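Local coordinates for putative ABC transporter amino acid-binding protein (Sinorhizobium meliloti, PDB 2Q88) that binds the compatible solute ectoine as the substrate-binding protein of an ABC transporter, consistent with a role in osmoprotective uptake, at residues M82-I96 and A244-A256. Numbering follows the deposited sequence.
Sequences MKPERCAAVAYSQPI and AAMSTTREKLCAA. With CD (cadmium ion), chain B; 4CS ((4S)-2-methyl-1,4,5,6-tetrahydropyrimidine-4-carboxylic acid), chain F.
Cys87 and Cys254 are joined covalently, SG to SG at 2.0 Å, so in this family 3 solute-binding protein the C-terminal segment 244-256 is tied to the short helix 84-87, which carries the ligand-binding Arg86. Beside the disulfide, Arg250 runs across segment 82-96. Its side chain leaves the helix with CG opposite the backbone N (chi1 -177°) and bends at chi3, which carries it past Met82 SD, 3.8 Å from Arg250 CG, and brings Arg250 NH1 to 3.0 Å from Tyr92 O; that hydrogen bond is bent, 136° at the hydrogen. Gln94 folds back over the same arginine: its OE1 accepts from Arg250 N at 2.9 Å, with the donor above the carbonyl plane, while NE2 lies over one guanidinium face, the two planes 58° apart. Were Arg250 an alanine, Tyr92 O would probably be left with Arg215 as its side-chain donor, and Met82 SD and Gln94 NE2 would lose the chain and guanidinium packed against them. Farther along, Pro95 CG meets Leu253 CD1 at 3.6 Å and Thr248 CG2 at 3.7 Å, and Ala245 CB abuts Ile96 O.

In the second shell, Met82 CG sits over the centre of the Tyr92 ring, 3.7 Å above its plane, with Val90 on the opposite face; Tyr92 OH bonds to Leu80 O. Arg86 grips the ectoine carboxylate through NH1 and NH2. Helix 212-228 contributes Asp219, which accepts from Gln94 N, and Lys226, which donates to Pro95 O; helix 230-235 packs Phe231 against Ile96 and Ala245, and strand 91-92 pairs antiparallel with 206-207.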
loop_
_atom_site.group_PDB
_atom_site.type_symbol
_atom_site.label_atom_id
_atom_site.label_comp_id
_atom_site.label_asym_id
_atom_site.label_seq_id
_atom_site.Cartn_x
_atom_site.Cartn_y
_atom_site.Cartn_z
ATOM N N MET A 82 -3.941 -5.012 -4.827
ATOM C CA MET A 82 -4.781 -6.149 -5.200
ATOM C C MET A 82 -3.972 -7.244 -5.854
ATOM O O MET A 82 -3.156 -6.977 -6.734
ATOM C CB MET A 82 -5.879 -5.723 -6.167
ATOM C CG MET A 82 -6.814 -4.654 -5.630
ATOM S SD MET A 82 -8.300 -4.562 -6.671
ATOM C CE MET A 82 -8.830 -2.910 -6.279
ATOM N N LYS A 83 -4.235 -8.475 -5.424
ATOM C CA LYS A 83 -3.619 -9.676 -5.968
ATOM C C LYS A 83 -4.616 -10.809 -5.806
ATOM O O LYS A 83 -5.381 -10.819 -4.843
ATOM C CB LYS A 83 -2.363 -10.053 -5.182
ATOM C CG LYS A 83 -1.229 -9.065 -5.240
ATOM C CD LYS A 83 -0.325 -9.247 -4.033
ATOM C CE LYS A 83 0.528 -10.484 -4.162
ATOM N NZ LYS A 83 1.486 -10.571 -3.024
ATOM N N PRO A 84 -4.600 -11.770 -6.723
ATOM C CA PRO A 84 -5.513 -12.917 -6.656
ATOM C C PRO A 84 -5.689 -13.465 -5.231
ATOM O O PRO A 84 -6.813 -13.526 -4.744
ATOM C CB PRO A 84 -4.844 -13.930 -7.578
ATOM C CG PRO A 84 -4.224 -13.061 -8.649
ATOM C CD PRO A 84 -3.713 -11.836 -7.903
ATOM N N GLU A 85 -4.583 -13.798 -4.558
ATOM C CA GLU A 85 -4.598 -14.314 -3.173
ATOM C C GLU A 85 -5.291 -13.416 -2.166
ATOM O O GLU A 85 -5.999 -13.896 -1.285
ATOM C CB GLU A 85 -3.183 -14.599 -2.666
ATOM C CG GLU A 85 -2.122 -13.666 -3.230
ATOM C CD GLU A 85 -1.571 -14.188 -4.542
ATOM O OE1 GLU A 85 -1.898 -13.618 -5.600
ATOM O OE2 GLU A 85 -0.824 -15.193 -4.513
ATOM N N ARG A 86 -5.050 -12.109 -2.279
ATOM C CA ARG A 86 -5.675 -11.145 -1.391
ATOM C C ARG A 86 -7.140 -10.964 -1.752
ATOM O O ARG A 86 -7.981 -10.849 -0.872
ATOM C CB ARG A 86 -4.960 -9.800 -1.468
ATOM C CG ARG A 86 -3.515 -9.825 -1.004
ATOM C CD ARG A 86 -2.845 -8.453 -1.119
ATOM N NE ARG A 86 -1.511 -8.460 -0.536
ATOM C CZ ARG A 86 -0.687 -7.421 -0.521
ATOM N NH1 ARG A 86 -1.041 -6.267 -1.083
ATOM N NH2 ARG A 86 0.507 -7.538 0.060
ATOM N N CYS A 87 -7.426 -10.933 -3.052
ATOM C CA CYS A 87 -8.792 -10.804 -3.561
ATOM C C CYS A 87 -9.709 -11.928 -3.074
ATOM O O CYS A 87 -10.905 -11.711 -2.879
ATOM C CB CYS A 87 -8.782 -10.733 -5.090
ATOM S SG CYS A 87 -7.957 -9.236 -5.683
ATOM N N ALA A 88 -9.137 -13.106 -2.849
ATOM C CA ALA A 88 -9.883 -14.255 -2.333
ATOM C C ALA A 88 -10.237 -14.131 -0.847
ATOM O O ALA A 88 -11.150 -14.803 -0.376
ATOM C CB ALA A 88 -9.103 -15.532 -2.580
ATOM N N ALA A 89 -9.510 -13.277 -0.121
ATOM C CA ALA A 89 -9.624 -13.167 1.342
ATOM C C ALA A 89 -10.465 -11.978 1.797
ATOM O O ALA A 89 -10.993 -11.982 2.907
ATOM C CB ALA A 89 -8.234 -13.084 1.975
ATOM N N VAL A 90 -10.566 -10.960 0.941
ATOM C CA VAL A 90 -11.268 -9.713 1.265
ATOM C C VAL A 90 -12.181 -9.257 0.126
ATOM O O VAL A 90 -12.052 -9.727 -1.004
ATOM C CB VAL A 90 -10.265 -8.565 1.572
ATOM C CG1 VAL A 90 -9.405 -8.914 2.762
ATOM C CG2 VAL A 90 -9.388 -8.274 0.362
ATOM N N ALA A 91 -13.097 -8.342 0.433
ATOM C CA ALA A 91 -13.926 -7.692 -0.578
ATOM C C ALA A 91 -13.341 -6.305 -0.870
ATOM O O ALA A 91 -13.487 -5.387 -0.074
ATOM C CB ALA A 91 -15.357 -7.571 -0.083
ATOM N N TYR A 92 -12.677 -6.186 -2.016
ATOM C CA TYR A 92 -12.026 -4.958 -2.452
ATOM C C TYR A 92 -12.993 -4.015 -3.139
ATOM O O TYR A 92 -13.918 -4.447 -3.834
ATOM C CB TYR A 92 -10.919 -5.285 -3.457
ATOM C CG TYR A 92 -9.533 -5.491 -2.876
ATOM C CD1 TYR A 92 -8.828 -4.434 -2.305
ATOM C CD2 TYR A 92 -8.906 -6.729 -2.968
ATOM C CE1 TYR A 92 -7.535 -4.619 -1.796
ATOM C CE2 TYR A 92 -7.621 -6.932 -2.462
ATOM C CZ TYR A 92 -6.953 -5.881 -1.874
ATOM O OH TYR A 92 -5.686 -6.083 -1.385
ATOM N N SER A 93 -12.760 -2.720 -2.958
ATOM C CA SER A 93 -13.382 -1.712 -3.787
ATOM C C SER A 93 -12.739 -1.745 -5.167
ATOM O O SER A 93 -11.831 -2.523 -5.415
ATOM C CB SER A 93 -13.132 -0.327 -3.189
ATOM O OG SER A 93 -11.772 0.035 -3.376
ATOM N N GLN A 94 -13.205 -0.875 -6.055
ATOM C CA GLN A 94 -12.552 -0.634 -7.343
ATOM C C GLN A 94 -11.192 0.058 -7.107
ATOM O O GLN A 94 -10.941 0.516 -5.993
ATOM C CB GLN A 94 -13.493 0.193 -8.233
ATOM C CG GLN A 94 -14.715 -0.614 -8.744
ATOM C CD GLN A 94 -14.335 -1.833 -9.583
ATOM O OE1 GLN A 94 -13.360 -1.806 -10.342
ATOM N NE2 GLN A 94 -15.110 -2.902 -9.450
ATOM N N PRO A 95 -10.307 0.097 -8.108
ATOM C CA PRO A 95 -8.944 0.591 -7.909
ATOM C C PRO A 95 -8.864 2.056 -7.515
ATOM O O PRO A 95 -9.691 2.866 -7.933
ATOM C CB PRO A 95 -8.270 0.380 -9.268
ATOM C CG PRO A 95 -9.154 -0.526 -10.036
ATOM C CD PRO A 95 -10.536 -0.330 -9.498
ATOM N N ILE A 96 -7.861 2.380 -6.703
ATOM C CA ILE A 96 -7.668 3.740 -6.210
ATOM C C ILE A 96 -6.245 4.234 -6.439
ATOM O O ILE A 96 -6.037 5.188 -7.201
ATOM C CB ILE A 96 -8.046 3.844 -4.697
ATOM C CG1 ILE A 96 -9.523 3.487 -4.491
ATOM C CG2 ILE A 96 -7.754 5.260 -4.178
ATOM C CD1 ILE A 96 -9.981 3.365 -3.036
ATOM N N ALA A 244 -4.479 6.085 -14.398
ATOM C CA ALA A 244 -4.091 4.689 -14.155
ATOM C C ALA A 244 -5.159 3.878 -13.415
ATOM O O ALA A 244 -5.476 2.759 -13.819
ATOM C CB ALA A 244 -2.760 4.617 -13.430
ATOM N N ALA A 245 -5.705 4.430 -12.329
ATOM C CA ALA A 245 -6.750 3.746 -11.578
ATOM C C ALA A 245 -8.017 3.615 -12.413
ATOM O O ALA A 245 -8.637 2.549 -12.463
ATOM C CB ALA A 245 -7.045 4.469 -10.268
ATOM N N MET A 246 -8.378 4.698 -13.091
ATOM C CA MET A 246 -9.562 4.721 -13.954
ATOM C C MET A 246 -9.421 3.909 -15.261
ATOM O O MET A 246 -10.407 3.702 -15.973
ATOM C CB MET A 246 -9.962 6.174 -14.233
ATOM C CG MET A 246 -10.462 6.894 -12.970
ATOM S SD MET A 246 -10.589 8.683 -13.110
ATOM C CE MET A 246 -11.933 8.815 -14.296
ATOM N N SER A 247 -8.210 3.443 -15.566
ATOM C CA SER A 247 -7.974 2.592 -16.748
ATOM C C SER A 247 -8.176 1.100 -16.465
ATOM O O SER A 247 -8.075 0.268 -17.374
ATOM C CB SER A 247 -6.561 2.808 -17.301
ATOM O OG SER A 247 -6.420 4.109 -17.849
ATOM N N THR A 248 -8.453 0.751 -15.210
ATOM C CA THR A 248 -8.536 -0.669 -14.842
ATOM C C THR A 248 -9.703 -0.979 -13.891
ATOM O O THR A 248 -10.483 -0.087 -13.548
ATOM C CB THR A 248 -7.143 -1.184 -14.323
ATOM O OG1 THR A 248 -7.184 -2.605 -14.130
ATOM C CG2 THR A 248 -6.786 -0.609 -12.933
ATOM N N THR A 249 -9.859 -2.245 -13.504
ATOM C CA THR A 249 -10.970 -2.644 -12.639
ATOM C C THR A 249 -10.512 -3.669 -11.623
ATOM O O THR A 249 -9.463 -4.290 -11.795
ATOM C CB THR A 249 -12.148 -3.254 -13.439
ATOM O OG1 THR A 249 -11.706 -4.447 -14.100
ATOM C CG2 THR A 249 -12.615 -2.340 -14.563
ATOM N N ARG A 250 -11.323 -3.866 -10.587
ATOM C CA ARG A 250 -11.039 -4.872 -9.574
ATOM C C ARG A 250 -10.909 -6.260 -10.198
ATOM O O ARG A 250 -9.978 -6.986 -9.884
ATOM C CB ARG A 250 -12.108 -4.859 -8.478
ATOM C CG ARG A 250 -11.852 -5.828 -7.322
ATOM C CD ARG A 250 -13.061 -6.088 -6.423
ATOM N NE ARG A 250 -14.299 -6.354 -7.178
ATOM C CZ ARG A 250 -15.365 -5.549 -7.177
ATOM N NH1 ARG A 250 -15.362 -4.424 -6.464
ATOM N NH2 ARG A 250 -16.434 -5.869 -7.897
ATOM N N GLU A 251 -11.820 -6.621 -11.102
ATOM C CA GLU A 251 -11.767 -7.973 -11.671
ATOM C C GLU A 251 -10.519 -8.228 -12.523
ATOM O O GLU A 251 -9.952 -9.317 -12.465
ATOM C CB GLU A 251 -13.045 -8.336 -12.423
ATOM C CG GLU A 251 -13.279 -9.846 -12.462
ATOM C CD GLU A 251 -14.250 -10.277 -13.539
ATOM O OE1 GLU A 251 -14.743 -11.431 -13.480
ATOM O OE2 GLU A 251 -14.522 -9.477 -14.460
ATOM N N LYS A 252 -10.067 -7.227 -13.277
ATOM C CA LYS A 252 -8.812 -7.340 -14.050
ATOM C C LYS A 252 -7.555 -7.484 -13.179
ATOM O O LYS A 252 -6.649 -8.258 -13.503
ATOM C CB LYS A 252 -8.637 -6.141 -14.976
ATOM C CG LYS A 252 -9.511 -6.148 -16.223
ATOM C CD LYS A 252 -9.679 -4.720 -16.733
ATOM C CE LYS A 252 -9.971 -4.667 -18.225
ATOM N NZ LYS A 252 -9.994 -3.241 -18.691
ATOM N N LEU A 253 -7.487 -6.717 -12.093
ATOM C CA LEU A 253 -6.341 -6.769 -11.185
ATOM C C LEU A 253 -6.344 -8.045 -10.350
ATOM O O LEU A 253 -5.298 -8.499 -9.904
ATOM C CB LEU A 253 -6.325 -5.549 -10.260
ATOM C CG LEU A 253 -6.274 -4.155 -10.885
ATOM C CD1 LEU A 253 -6.653 -3.126 -9.846
ATOM C CD2 LEU A 253 -4.912 -3.860 -11.471
ATOM N N CYS A 254 -7.531 -8.607 -10.139
ATOM C CA CYS A 254 -7.711 -9.808 -9.326
ATOM C C CYS A 254 -7.691 -11.107 -10.132
ATOM O O CYS A 254 -7.678 -12.198 -9.553
ATOM C CB CYS A 254 -9.016 -9.713 -8.534
ATOM S SG CYS A 254 -8.992 -8.448 -7.234
ATOM N N ALA A 255 -7.682 -10.990 -11.459
ATOM C CA ALA A 255 -7.764 -12.158 -12.340
ATOM C C ALA A 255 -6.519 -13.041 -12.274
ATOM O O ALA A 255 -5.417 -12.554 -12.005
ATOM C CB ALA A 255 -8.035 -11.723 -13.776
ATOM N N ALA A 256 -6.705 -14.341 -12.506
ATOM C CA ALA A 256 -5.589 -15.266 -12.664
ATOM C C ALA A 256 -4.839 -14.884 -13.938
ATOM O O ALA A 256 -5.204 -15.303 -15.039
ATOM C CB ALA A 256 -6.089 -16.704 -12.731
HETATM CD CD CD B . -16.962 -10.235 -14.679
HETATM O O 4CS F . 2.001 -5.220 -0.025
HETATM C C 4CS F . 1.612 -4.106 -0.375
HETATM O OXT 4CS F . 0.424 -3.931 -0.675
HETATM C CA 4CS F . 2.598 -2.949 -0.467
HETATM C CB 4CS F . 3.611 -2.936 0.661
HETATM C CAD 4CS F . 4.588 -1.772 0.463
HETATM N NAG 4CS F . 3.826 -0.500 0.354
HETATM C CAI 4CS F . 2.512 -0.477 -0.136
HETATM C CAA 4CS F . 1.737 0.848 -0.226
HETATM N N 4CS F . 1.875 -1.665 -0.521
HETATM O O HOH W 1 -17.688 -8.009 -13.831
HETATM O O HOH W 2 -16.378 -10.670 -16.818
HETATM O O HOH W 3 -17.214 -10.551 -13.188
#